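Long-range contacts in short chain dehydrogenase (Salmonella typhi, PDB 3G1T), which probably catalyses an NAD(P)(H)-dependent oxidation or reduction, using the Rossmann fold of the short-chain dehydrogenase family to bind its cofactor: residues 44-49 / 70-75; 21-26 / 49-54; 80-85 / 134-139; 30-35 / 55-60; 117-122 / 164-169. One frame throughout, in Å; residues are numbered along the deposited sequence.

Contact 1 (44-49 / 70-75); sequences LGRNEE and TLDLLT
G45 and T70 pair as neighbours in the parallel sheet of a Rossmann fold, where strand 40-45 and the outermost strand 67-70 both reach their C-terminal ends. The single backbone bond across the contact runs from L71 N to G45 O, 2.7 Å long and fairly straight at 161°. The same oxygen also lies 3.1 Å from T70 CA in a C-H...O contact. Beside this pair, L44 CD2 packs on L71 CB at 3.8 Å, both leucines carrying CG anti to the backbone N (L44 chi1 -169°).

Past the paired residues the chains stay close, R46 beside D72, and side chains make the remaining contacts. The methyl CG2 of T70 rests against the start of helix 48-62, 3.5 Å from E48 CA. Farther along 70-75, the bent chain of R46 extends over residues 72-74. D72 OD2 lies over one face of its guanidinium, offset toward the rim and 3.6 Å from R46 NH2, so the attraction is one of charge alone, with no N-H aimed at the oxygen. An arginine directly after the second strand is consistent with a preference for NADP(H), as in relatives that bind the 2'-phosphate there.

Behind this pair, helix 116-142 adjoins the turn: V125 touches both R46 and L74, and A129 touches L73. L73 N is buried without a hydrogen-bonding partner. The carboxylate of D72 is itself tied back in an Asx turn, its OD2 accepting from L74 N at 3.3 Å on the anti side.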
# COMPACT_ATOMS: atom_id res chain seq x y z
N LEU A 44 3.93 -1.39 23.71
CA LEU A 44 3.18 -0.25 23.23
C LEU A 44 1.76 -0.63 22.85
O LEU A 44 1.49 -1.69 22.21
CB LEU A 44 3.89 0.41 22.06
CG LEU A 44 3.48 1.76 21.50
CD1 LEU A 44 4.74 2.32 20.96
CD2 LEU A 44 2.42 1.58 20.37
N GLY A 45 0.85 0.25 23.23
CA GLY A 45 -0.57 0.05 22.93
C GLY A 45 -1.42 1.28 23.15
O GLY A 45 -0.89 2.37 23.42
N ARG A 46 -2.72 1.08 22.92
CA ARG A 46 -3.78 2.13 23.02
C ARG A 46 -4.17 2.40 24.47
O ARG A 46 -4.03 3.53 24.96
CB ARG A 46 -5.02 1.67 22.27
CG ARG A 46 -5.27 2.30 20.94
CD ARG A 46 -5.88 1.25 20.04
NE ARG A 46 -6.09 1.72 18.67
CZ ARG A 46 -5.15 1.87 17.71
NH1 ARG A 46 -3.85 1.59 17.93
NH2 ARG A 46 -5.53 2.30 16.51
N ASN A 47 -4.62 1.35 25.16
CA ASN A 47 -5.08 1.49 26.57
C ASN A 47 -4.09 1.30 27.74
O ASN A 47 -3.63 0.21 28.01
CB ASN A 47 -6.30 0.63 26.85
CG ASN A 47 -6.97 1.04 28.14
OD1 ASN A 47 -7.69 2.05 28.17
ND2 ASN A 47 -6.68 0.34 29.23
N GLU A 48 -3.86 2.37 28.47
CA GLU A 48 -2.99 2.34 29.63
C GLU A 48 -3.21 1.17 30.62
O GLU A 48 -2.25 0.43 30.95
CB GLU A 48 -3.06 3.69 30.31
CG GLU A 48 -2.42 3.77 31.63
CD GLU A 48 -2.22 5.22 32.05
OE1 GLU A 48 -1.28 5.85 31.52
OE2 GLU A 48 -2.98 5.71 32.92
N GLU A 49 -4.45 1.00 31.12
CA GLU A 49 -4.71 -0.08 32.11
C GLU A 49 -4.52 -1.51 31.54
O GLU A 49 -4.04 -2.41 32.25
CB GLU A 49 -6.07 0.06 32.82
CG GLU A 49 -6.20 1.23 33.83
CD GLU A 49 -5.38 1.11 35.15
OE1 GLU A 49 -5.39 2.11 35.88
OE2 GLU A 49 -4.78 0.07 35.47
N THR A 70 1.73 4.43 25.99
CA THR A 70 0.46 4.48 25.30
C THR A 70 0.70 5.31 24.03
O THR A 70 1.33 6.36 24.07
CB THR A 70 -0.61 5.04 26.18
OG1 THR A 70 -0.08 6.22 26.76
CG2 THR A 70 -0.95 4.02 27.32
N LEU A 71 0.29 4.78 22.87
CA LEU A 71 0.36 5.52 21.57
C LEU A 71 -0.83 5.07 20.75
O LEU A 71 -1.04 3.86 20.58
CB LEU A 71 1.65 5.27 20.80
CG LEU A 71 1.96 6.07 19.50
CD1 LEU A 71 2.44 7.51 19.71
CD2 LEU A 71 2.92 5.31 18.64
N ASP A 72 -1.59 6.05 20.26
CA ASP A 72 -2.75 5.75 19.41
C ASP A 72 -2.33 5.98 17.98
O ASP A 72 -2.14 7.12 17.57
CB ASP A 72 -3.92 6.66 19.77
CG ASP A 72 -5.26 6.21 19.17
OD1 ASP A 72 -6.29 6.63 19.74
OD2 ASP A 72 -5.33 5.49 18.15
N LEU A 73 -2.16 4.91 17.23
CA LEU A 73 -1.57 4.96 15.89
C LEU A 73 -2.50 5.68 14.93
O LEU A 73 -2.04 6.33 13.94
CB LEU A 73 -1.28 3.55 15.38
CG LEU A 73 -0.07 2.78 15.99
CD1 LEU A 73 0.14 1.50 15.24
CD2 LEU A 73 1.24 3.55 16.07
N LEU A 74 -3.80 5.60 15.24
CA LEU A 74 -4.81 6.31 14.40
C LEU A 74 -4.62 7.79 14.38
O LEU A 74 -4.88 8.44 13.36
CB LEU A 74 -6.25 5.96 14.81
CG LEU A 74 -7.40 6.45 13.94
CD1 LEU A 74 -7.23 6.00 12.47
CD2 LEU A 74 -8.83 6.03 14.55
N THR A 75 -4.20 8.35 15.52
CA THR A 75 -4.17 9.81 15.67
C THR A 75 -2.76 10.36 15.88
O THR A 75 -2.57 11.57 15.88
CB THR A 75 -5.06 10.30 16.86
OG1 THR A 75 -4.48 9.86 18.08
CG2 THR A 75 -6.52 9.83 16.76

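Contact 2 (21-26 / 49-54); sequences GASDGI and EKLRRV
V54 turns its side chain onto the backbone of A22 and S23, in the glycine-rich loop whose Thr-Gly-x-x-x-Gly-x-Gly sequence marks the cofactor site of short-chain dehydrogenases. Its CB stands 4.0 Å from A22 O. From there CG1, anti to the backbone N (chi1 175°), stays beside the same oxygen, while CG2 comes closest, 3.5 Å from A22 O and 3.6 Å from S23 O. This methyl meets both carbonyl oxygens by packing; S23 O also accepts from a water that donates to K50 O, linking loop and helix through solvent.

One turn earlier on the helix, K50 CB touches S23 OG at 3.6 Å, and the bent lysine chain brings NZ to 3.7 Å from D24 OD2, a long salt bridge at the surface. L51 CD2 lies 4.0 Å from S23 OG and also rests loosely against A22 CB.

The loop joins strand 16-19 to helix 25-36, and A22 is bonded through its backbone to L44. A22, L51 and V54 all touch L43 of strand 40-45, and L51 extends to W68 and T70 of strand 67-70, which places helix 48-62 across the two strands it connects.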
# COMPACT_ATOMS: atom_id res chain seq x y z
N GLY A 21 0.86 -3.25 19.71
CA GLY A 21 -0.39 -4.07 19.83
C GLY A 21 -0.27 -5.04 21.01
O GLY A 21 -0.76 -6.16 20.94
N ALA A 22 0.42 -4.63 22.08
CA ALA A 22 0.78 -5.60 23.13
C ALA A 22 -0.32 -5.94 24.13
O ALA A 22 -0.08 -6.75 25.02
CB ALA A 22 2.04 -5.18 23.90
N SER A 23 -1.49 -5.30 23.99
CA SER A 23 -2.54 -5.40 24.99
C SER A 23 -3.26 -6.73 25.00
O SER A 23 -3.76 -7.14 26.03
CB SER A 23 -3.60 -4.31 24.75
OG SER A 23 -3.13 -3.12 25.31
N ASP A 24 -3.36 -7.37 23.85
CA ASP A 24 -4.02 -8.66 23.75
C ASP A 24 -3.55 -9.39 22.51
O ASP A 24 -2.65 -8.92 21.78
CB ASP A 24 -5.56 -8.48 23.71
CG ASP A 24 -6.01 -7.50 22.66
OD1 ASP A 24 -5.44 -7.46 21.55
OD2 ASP A 24 -6.97 -6.75 22.96
N GLY A 25 -4.09 -10.58 22.31
CA GLY A 25 -3.86 -11.32 21.09
C GLY A 25 -2.40 -11.68 20.86
O GLY A 25 -1.69 -12.01 21.79
N ILE A 26 -1.98 -11.61 19.60
CA ILE A 26 -0.66 -12.09 19.22
C ILE A 26 0.42 -11.18 19.84
O ILE A 26 1.50 -11.65 20.26
CB ILE A 26 -0.54 -12.08 17.66
CG1 ILE A 26 -1.43 -13.18 17.07
CG2 ILE A 26 0.90 -12.35 17.27
CD1 ILE A 26 -1.66 -13.05 15.59
N GLU A 49 -4.45 1.00 31.12
CA GLU A 49 -4.71 -0.08 32.11
C GLU A 49 -4.52 -1.51 31.54
O GLU A 49 -4.04 -2.41 32.25
CB GLU A 49 -6.07 0.06 32.82
CG GLU A 49 -6.20 1.23 33.83
CD GLU A 49 -5.38 1.11 35.15
OE1 GLU A 49 -5.39 2.11 35.88
OE2 GLU A 49 -4.78 0.07 35.47
N LYS A 50 -4.88 -1.71 30.26
CA LYS A 50 -4.68 -3.02 29.58
C LYS A 50 -3.16 -3.36 29.44
O LYS A 50 -2.76 -4.51 29.60
CB LYS A 50 -5.35 -3.02 28.20
CG LYS A 50 -6.86 -3.23 28.19
CD LYS A 50 -7.22 -4.40 27.25
CE LYS A 50 -8.52 -4.13 26.47
NZ LYS A 50 -8.98 -5.34 25.69
N LEU A 51 -2.35 -2.32 29.18
CA LEU A 51 -0.89 -2.46 29.13
C LEU A 51 -0.34 -2.74 30.49
O LEU A 51 0.59 -3.53 30.61
CB LEU A 51 -0.19 -1.20 28.59
CG LEU A 51 -0.24 -0.84 27.10
CD1 LEU A 51 0.26 0.59 26.89
CD2 LEU A 51 0.51 -1.80 26.21
N ARG A 52 -0.88 -2.07 31.51
CA ARG A 52 -0.37 -2.25 32.84
C ARG A 52 -0.56 -3.73 33.14
O ARG A 52 0.32 -4.34 33.72
CB ARG A 52 -1.08 -1.35 33.88
CG ARG A 52 -0.52 -1.52 35.36
CD ARG A 52 -1.25 -0.69 36.47
NE ARG A 52 -2.66 -1.02 36.47
CZ ARG A 52 -3.16 -2.13 36.99
NH1 ARG A 52 -2.38 -3.07 37.55
NH2 ARG A 52 -4.46 -2.33 36.90
N ARG A 53 -1.68 -4.32 32.71
CA ARG A 53 -2.03 -5.72 33.08
C ARG A 53 -1.03 -6.69 32.46
O ARG A 53 -0.62 -7.64 33.09
CB ARG A 53 -3.47 -6.08 32.68
CG ARG A 53 -3.80 -7.57 32.68
CD ARG A 53 -5.28 -7.85 32.29
NE ARG A 53 -6.21 -7.34 33.31
CZ ARG A 53 -7.22 -6.50 33.07
NH1 ARG A 53 -7.48 -6.07 31.82
NH2 ARG A 53 -7.99 -6.10 34.08
N VAL A 54 -0.65 -6.42 31.22
CA VAL A 54 0.29 -7.32 30.56
C VAL A 54 1.66 -7.17 31.22
O VAL A 54 2.41 -8.17 31.53
CB VAL A 54 0.36 -7.06 29.02
CG1 VAL A 54 1.40 -7.90 28.42
CG2 VAL A 54 -1.00 -7.39 28.34
O HOH W 1 -4.42 -6.14 28.81

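Contact 3 (80-85 / 134-139); sequences ECRQVA and TQALLP
A136 and A85 meet where helices 78-91 and 116-142 come close, their local axes 8.5 Å apart and inclined by 27°. Small side chains make this approach possible. A85 CB presses on the backbone carbonyl of its partner, 3.1 Å from A136 O, a tight fit for a methyl against an oxygen. A136 CB in turn packs against the first helix at C81, 3.7 Å from C81 O. L137 closes the inner side, its CD2 lying 3.9 Å from A85 CB. The second helix is kinked just beyond, at P139, which has no N-H to give to the preceding turn; the bonds from L137 N and L138 N are weak.

The looser side, next to the second subunit, is built from longer chains and water. R82 bends at chi2 (-56°), and its CD still packs on A136 CB; the guanidinium touches A136 CA and Q135 CG directly, but its polar links run through water. One water joins R82 NH1 to A136 O; a second accepts from R82 NH2 at 3.0 Å and donates to Q135 OE1 at 2.7 Å. Both waters sit in the guanidinium plane at its edge, and the Q135 amide is turned only 11° from that plane. Q135 NE2 bonds instead to the backbone oxygens of M111 and Q114 of the second subunit, which fixes the orientation of the amide. T134, pointing away from this contact, bonds H100 and packs on strand 147-152. Two near-parallel helices side by side on one face of the parallel sheet are characteristic of the Rossmann alpha/beta/alpha sandwich.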
# COMPACT_ATOMS: atom_id res chain seq x y z
N GLU A 80 4.88 12.94 18.16
CA GLU A 80 4.54 11.90 19.20
C GLU A 80 5.35 10.59 19.09
O GLU A 80 5.75 9.99 20.11
CB GLU A 80 3.02 11.58 19.18
CG GLU A 80 2.19 12.65 19.97
CD GLU A 80 0.67 12.55 19.79
OE1 GLU A 80 0.20 12.04 18.75
OE2 GLU A 80 -0.06 13.03 20.69
N CYS A 81 5.58 10.14 17.85
CA CYS A 81 6.47 8.97 17.60
C CYS A 81 7.90 9.29 18.06
O CYS A 81 8.53 8.44 18.70
CB CYS A 81 6.45 8.56 16.13
SG CYS A 81 4.85 7.91 15.66
N ARG A 82 8.39 10.50 17.74
CA ARG A 82 9.73 10.94 18.18
C ARG A 82 9.82 10.99 19.76
O ARG A 82 10.88 10.66 20.32
CB ARG A 82 10.16 12.30 17.59
CG ARG A 82 10.48 12.42 16.07
CD ARG A 82 11.58 11.46 15.46
NE ARG A 82 11.72 11.65 14.01
CZ ARG A 82 12.68 11.13 13.24
NH1 ARG A 82 13.64 10.36 13.76
NH2 ARG A 82 12.70 11.41 11.94
N GLN A 83 8.72 11.38 20.42
CA GLN A 83 8.67 11.39 21.90
C GLN A 83 8.86 10.03 22.50
O GLN A 83 9.59 9.89 23.49
CB GLN A 83 7.35 11.99 22.46
CG GLN A 83 7.12 13.52 22.30
CD GLN A 83 5.60 13.93 22.33
OE1 GLN A 83 4.74 13.25 22.94
NE2 GLN A 83 5.26 15.06 21.65
N VAL A 84 8.27 9.00 21.88
CA VAL A 84 8.48 7.63 22.31
C VAL A 84 9.93 7.19 22.16
O VAL A 84 10.47 6.57 23.07
CB VAL A 84 7.50 6.61 21.57
CG1 VAL A 84 7.86 5.08 21.81
CG2 VAL A 84 6.00 6.96 21.91
N ALA A 85 10.54 7.52 21.01
CA ALA A 85 11.89 7.13 20.73
C ALA A 85 12.81 7.82 21.73
O ALA A 85 13.73 7.22 22.24
CB ALA A 85 12.27 7.55 19.29
N THR A 134 8.29 3.52 12.95
CA THR A 134 9.53 2.89 12.47
C THR A 134 10.67 3.90 12.27
O THR A 134 11.77 3.70 12.77
CB THR A 134 9.34 2.12 11.14
OG1 THR A 134 8.34 1.09 11.32
CG2 THR A 134 10.74 1.42 10.70
N GLN A 135 10.36 4.99 11.59
CA GLN A 135 11.40 5.97 11.27
C GLN A 135 12.01 6.53 12.53
O GLN A 135 13.25 6.77 12.60
CB GLN A 135 10.82 7.03 10.39
CG GLN A 135 11.70 8.28 10.24
CD GLN A 135 11.04 9.28 9.32
OE1 GLN A 135 10.14 10.01 9.72
NE2 GLN A 135 11.51 9.31 8.06
N ALA A 136 11.16 6.78 13.53
CA ALA A 136 11.65 7.37 14.79
C ALA A 136 12.58 6.45 15.60
O ALA A 136 13.34 6.97 16.44
CB ALA A 136 10.50 7.75 15.64
N LEU A 137 12.41 5.11 15.43
CA LEU A 137 13.16 4.05 16.09
C LEU A 137 14.35 3.50 15.31
O LEU A 137 15.13 2.71 15.86
CB LEU A 137 12.20 2.88 16.42
CG LEU A 137 11.00 3.38 17.26
CD1 LEU A 137 10.04 2.19 17.40
CD2 LEU A 137 11.52 3.75 18.64
N LEU A 138 14.57 3.97 14.07
CA LEU A 138 15.74 3.42 13.30
C LEU A 138 17.10 3.70 13.96
O LEU A 138 17.96 2.81 14.01
CB LEU A 138 15.75 3.95 11.87
CG LEU A 138 14.70 3.28 10.96
CD1 LEU A 138 14.60 4.07 9.63
CD2 LEU A 138 14.89 1.82 10.75
N PRO A 139 17.31 4.94 14.52
CA PRO A 139 18.63 5.11 15.18
C PRO A 139 18.91 4.12 16.35
O PRO A 139 19.99 3.54 16.41
CB PRO A 139 18.58 6.55 15.71
CG PRO A 139 17.70 7.26 14.69
CD PRO A 139 16.53 6.18 14.58
O HOH W 2 13.57 9.50 16.84
O HOH W 3 11.09 12.54 9.67

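Contact 4 (30-35 / 55-60); sequences AALTYA and AQHIAD
L32 and I58 mark the closest backbone approach, CA to CA 6.1 Å, between helices 30-35 and 55-60, which run in nearly the same direction at 21° with their local axes 10.1 Å apart. I58 makes most of the contacts, and each of its branches has its own neighbour. CG2, anti to the backbone N, meets A35 CB at 3.6 Å; CG1 touches L32 CD2 at 3.7 Å; and CD1 reaches back to A31, 3.8 Å from A31 O. The isoleucine therefore spans a full turn of the opposing helix, from A31 to A35.

These helices belong to two successive beta-alpha-beta units of the Rossmann fold, helix 25-36 leading from strand 16-19 to strand 40-45 and helix 48-62 from there to strand 67-70, and they cover the same face of the sheet. A31 and A55 both rest on L43 of the strand between them, while I58 also touches P66 in the loop before strand 67-70.

Toward the outer side, L32 carries a second interaction. Its CD2 methyl sits over the centre of the H57 imidazole in a CH-pi contact, 3.8 Å from the ring centroid and only 7° off the ring normal. H57 CG, anti to the backbone N (chi1 -177°), is the ring atom nearest this methyl. R28 and R36, from the same helix as L32, also touch this histidine, while L32 CD1 lies 4.1 Å from H57 CE1 near the rim.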
# COMPACT_ATOMS: atom_id res chain seq x y z
N ALA A 30 3.41 -12.40 22.16
CA ALA A 30 4.82 -12.22 21.83
C ALA A 30 5.55 -11.49 22.99
O ALA A 30 6.67 -11.85 23.34
CB ALA A 30 4.94 -11.50 20.50
N ALA A 31 4.90 -10.51 23.59
CA ALA A 31 5.54 -9.81 24.76
C ALA A 31 5.86 -10.81 25.92
O ALA A 31 6.99 -10.89 26.46
CB ALA A 31 4.70 -8.66 25.22
N LEU A 32 4.87 -11.60 26.33
CA LEU A 32 5.09 -12.69 27.29
C LEU A 32 6.17 -13.67 26.91
O LEU A 32 7.02 -13.99 27.76
CB LEU A 32 3.80 -13.51 27.43
CG LEU A 32 2.72 -12.76 28.22
CD1 LEU A 32 1.47 -13.68 28.10
CD2 LEU A 32 3.06 -12.55 29.70
N THR A 33 6.11 -14.18 25.67
CA THR A 33 7.04 -15.18 25.16
C THR A 33 8.46 -14.58 25.06
O THR A 33 9.45 -15.19 25.49
CB THR A 33 6.66 -15.68 23.73
OG1 THR A 33 5.31 -16.13 23.67
CG2 THR A 33 7.51 -16.85 23.34
N TYR A 34 8.56 -13.40 24.50
CA TYR A 34 9.92 -12.73 24.47
C TYR A 34 10.54 -12.54 25.87
O TYR A 34 11.72 -12.85 26.06
CB TYR A 34 9.89 -11.43 23.69
CG TYR A 34 9.59 -11.53 22.23
CD1 TYR A 34 9.80 -12.73 21.52
CD2 TYR A 34 9.13 -10.41 21.54
CE1 TYR A 34 9.51 -12.81 20.14
CE2 TYR A 34 8.86 -10.45 20.17
CZ TYR A 34 9.07 -11.61 19.47
OH TYR A 34 8.85 -11.59 18.10
N ALA A 35 9.73 -12.08 26.84
CA ALA A 35 10.17 -11.98 28.26
C ALA A 35 10.60 -13.37 28.81
O ALA A 35 11.64 -13.50 29.49
CB ALA A 35 9.11 -11.31 29.09
N ALA A 55 2.03 -5.92 31.45
CA ALA A 55 3.33 -5.68 32.08
C ALA A 55 3.41 -6.33 33.48
O ALA A 55 4.46 -6.78 33.87
CB ALA A 55 3.64 -4.20 32.17
N GLN A 56 2.29 -6.30 34.23
CA GLN A 56 2.22 -6.89 35.58
C GLN A 56 2.34 -8.42 35.52
O GLN A 56 2.98 -9.03 36.36
CB GLN A 56 0.93 -6.48 36.30
CG GLN A 56 0.76 -4.95 36.45
CD GLN A 56 0.82 -4.42 37.90
OE1 GLN A 56 0.29 -3.33 38.18
NE2 GLN A 56 1.47 -5.17 38.80
N HIS A 57 1.78 -9.01 34.48
CA HIS A 57 1.86 -10.45 34.26
C HIS A 57 3.34 -10.80 34.04
O HIS A 57 3.85 -11.71 34.66
CB HIS A 57 0.92 -10.84 33.09
CG HIS A 57 0.83 -12.32 32.78
ND1 HIS A 57 -0.16 -12.84 31.97
CD2 HIS A 57 1.57 -13.38 33.19
CE1 HIS A 57 -0.01 -14.15 31.86
NE2 HIS A 57 1.03 -14.51 32.60
N ILE A 58 4.06 -10.03 33.21
CA ILE A 58 5.48 -10.31 32.94
C ILE A 58 6.26 -10.10 34.25
O ILE A 58 7.12 -10.93 34.59
CB ILE A 58 6.03 -9.40 31.77
CG1 ILE A 58 5.48 -9.85 30.41
CG2 ILE A 58 7.61 -9.30 31.74
CD1 ILE A 58 5.61 -8.77 29.27
N ALA A 59 5.95 -9.02 34.99
CA ALA A 59 6.60 -8.73 36.29
C ALA A 59 6.39 -9.86 37.27
O ALA A 59 7.35 -10.30 37.93
CB ALA A 59 6.14 -7.44 36.89
N ASP A 60 5.16 -10.36 37.32
CA ASP A 60 4.86 -11.56 38.16
C ASP A 60 5.68 -12.79 37.81
O ASP A 60 5.92 -13.66 38.66
CB ASP A 60 3.39 -11.94 38.10
CG ASP A 60 2.50 -10.91 38.75
OD1 ASP A 60 3.04 -10.06 39.48
OD2 ASP A 60 1.27 -10.96 38.49

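Contact 5 (117-122 / 164-169); sequences QIWQDV and WGAYAT
W119 lays one face of its indole on A166, whose CB stands 3.4 Å above the ring plane, offset toward the rim. A166 CA adds a CH-pi contact to the six-membered ring, 4.0 Å from its centroid and 27° off the normal. The far end of the ring reaches T169 obliquely, with W119 CH2 3.4 Å from T169 OG1, and W119 CZ3 comes near the peptide joining G165 to A166. The indole is also part of the dimer interface: F131 of the second subunit stacks with it, and N128 of that subunit takes the hydrogen bond from NE1.

T169 is fixed by its own helix. Its hydroxyl donates to G165 O from above the carbonyl plane at 3.0 Å, and the same oxygen accepts from T169 N, so two bonds from one residue hold it. On the other flank of A166, V122 CB packs against A166 CB at 3.7 Å, while V122 CG1, anti to the backbone N, lies 3.6 Å from A166 O.

Y167 begins a Tyr-x-x-x-Lys sequence matching the family's catalytic motif and is probably the catalytic tyrosine; its side chain starts away from helix 117-122 and touches M204 of helix 203-208. Helices 116-142 and 165-185 run here at 25°, and V127 of the second subunit packs on W119 and M177 of that subunit on T169, consistent with the four-helix interface of related dehydrogenases.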
# COMPACT_ATOMS: atom_id res chain seq x y z
N GLN A 117 -13.93 6.77 4.87
CA GLN A 117 -13.29 7.19 6.11
C GLN A 117 -12.63 6.00 6.78
O GLN A 117 -11.53 6.13 7.28
CB GLN A 117 -14.29 7.89 7.07
CG GLN A 117 -13.63 8.50 8.33
CD GLN A 117 -12.41 9.43 8.01
OE1 GLN A 117 -12.59 10.60 7.61
NE2 GLN A 117 -11.17 8.90 8.14
N ILE A 118 -13.34 4.86 6.86
CA ILE A 118 -12.72 3.66 7.49
C ILE A 118 -11.48 3.24 6.69
O ILE A 118 -10.42 2.85 7.26
CB ILE A 118 -13.67 2.44 7.64
CG1 ILE A 118 -14.90 2.77 8.54
CG2 ILE A 118 -12.89 1.30 8.19
CD1 ILE A 118 -14.53 3.42 9.79
N TRP A 119 -11.60 3.38 5.37
CA TRP A 119 -10.52 3.00 4.44
C TRP A 119 -9.26 3.86 4.78
O TRP A 119 -8.14 3.33 4.93
CB TRP A 119 -10.97 3.20 2.99
CG TRP A 119 -9.77 3.17 1.94
CD1 TRP A 119 -8.77 4.10 1.81
CD2 TRP A 119 -9.49 2.13 0.98
NE1 TRP A 119 -7.88 3.69 0.81
CE2 TRP A 119 -8.31 2.51 0.28
CE3 TRP A 119 -10.15 0.96 0.61
CZ2 TRP A 119 -7.79 1.72 -0.78
CZ3 TRP A 119 -9.63 0.16 -0.41
CH2 TRP A 119 -8.43 0.54 -1.10
N GLN A 120 -9.45 5.18 4.93
CA GLN A 120 -8.37 6.10 5.34
C GLN A 120 -7.81 5.73 6.70
O GLN A 120 -6.58 5.77 6.90
CB GLN A 120 -8.87 7.56 5.33
CG GLN A 120 -8.11 8.53 4.41
CD GLN A 120 -8.98 9.32 3.38
OE1 GLN A 120 -8.47 10.21 2.73
NE2 GLN A 120 -10.27 8.96 3.23
N ASP A 121 -8.67 5.34 7.65
CA ASP A 121 -8.20 4.96 9.01
C ASP A 121 -7.29 3.74 8.97
O ASP A 121 -6.26 3.68 9.67
CB ASP A 121 -9.40 4.59 9.92
CG ASP A 121 -10.29 5.76 10.27
OD1 ASP A 121 -9.89 6.89 10.09
OD2 ASP A 121 -11.44 5.55 10.73
N VAL A 122 -7.66 2.75 8.13
CA VAL A 122 -6.87 1.51 7.96
C VAL A 122 -5.50 1.90 7.42
O VAL A 122 -4.47 1.37 7.91
CB VAL A 122 -7.58 0.40 7.06
CG1 VAL A 122 -6.64 -0.74 6.67
CG2 VAL A 122 -8.80 -0.17 7.83
N TRP A 164 -11.58 -7.90 0.80
CA TRP A 164 -10.54 -7.55 1.74
C TRP A 164 -10.07 -6.07 1.68
O TRP A 164 -9.29 -5.63 2.52
CB TRP A 164 -9.40 -8.54 1.72
CG TRP A 164 -9.80 -9.82 2.42
CD1 TRP A 164 -10.36 -10.88 1.85
CD2 TRP A 164 -9.62 -10.14 3.82
NE1 TRP A 164 -10.63 -11.87 2.83
CE2 TRP A 164 -10.20 -11.43 4.04
CE3 TRP A 164 -9.06 -9.46 4.90
CZ2 TRP A 164 -10.13 -12.09 5.30
CZ3 TRP A 164 -9.00 -10.09 6.17
CH2 TRP A 164 -9.54 -11.40 6.34
N GLY A 165 -10.61 -5.35 0.69
CA GLY A 165 -10.60 -3.84 0.66
C GLY A 165 -9.35 -3.14 1.23
O GLY A 165 -8.19 -3.50 0.81
N ALA A 166 -9.56 -2.23 2.20
CA ALA A 166 -8.46 -1.47 2.78
C ALA A 166 -7.42 -2.36 3.44
O ALA A 166 -6.24 -2.12 3.36
CB ALA A 166 -8.99 -0.39 3.74
N TYR A 167 -7.84 -3.39 4.14
CA TYR A 167 -6.89 -4.29 4.81
C TYR A 167 -5.84 -4.87 3.82
O TYR A 167 -4.62 -4.77 4.05
CB TYR A 167 -7.63 -5.46 5.47
CG TYR A 167 -6.71 -6.22 6.44
CD1 TYR A 167 -6.28 -5.59 7.65
CD2 TYR A 167 -6.23 -7.52 6.16
CE1 TYR A 167 -5.46 -6.27 8.57
CE2 TYR A 167 -5.38 -8.19 7.10
CZ TYR A 167 -5.06 -7.56 8.27
OH TYR A 167 -4.23 -8.15 9.19
N ALA A 168 -6.33 -5.55 2.77
CA ALA A 168 -5.44 -6.17 1.75
C ALA A 168 -4.49 -5.10 1.14
O ALA A 168 -3.27 -5.34 1.05
CB ALA A 168 -6.22 -6.76 0.66
N THR A 169 -5.07 -3.97 0.72
CA THR A 169 -4.32 -2.81 0.17
C THR A 169 -3.21 -2.46 1.15
O THR A 169 -2.04 -2.24 0.72
CB THR A 169 -5.24 -1.64 -0.17
OG1 THR A 169 -6.27 -2.10 -1.07
CG2 THR A 169 -4.46 -0.46 -0.92

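In the fold
Contacts 1, 2 and 4 follow one another along helix 48-62, although contacts 1 and 4 do not touch. The centres of contacts 1 and 2 lie 10 Å apart, as do those of contacts 2 and 4, and a probable hydrogen bond from A22 N to L44 O (3.1 Å) ties the first two where the cofactor would be expected to bind. Contact 3 lies across the sheet and touches contact 1 where L44 and L71 meet V84 and E80. Contact 5, about 24 Å from contact 3 between centres, uses the same helix 116-142 nearer its start and meets contact 1 at L74 CD1 and D121 CB, 3.6 Å apart. Contacts 4 and 5 are farthest apart, about 31 Å between centres.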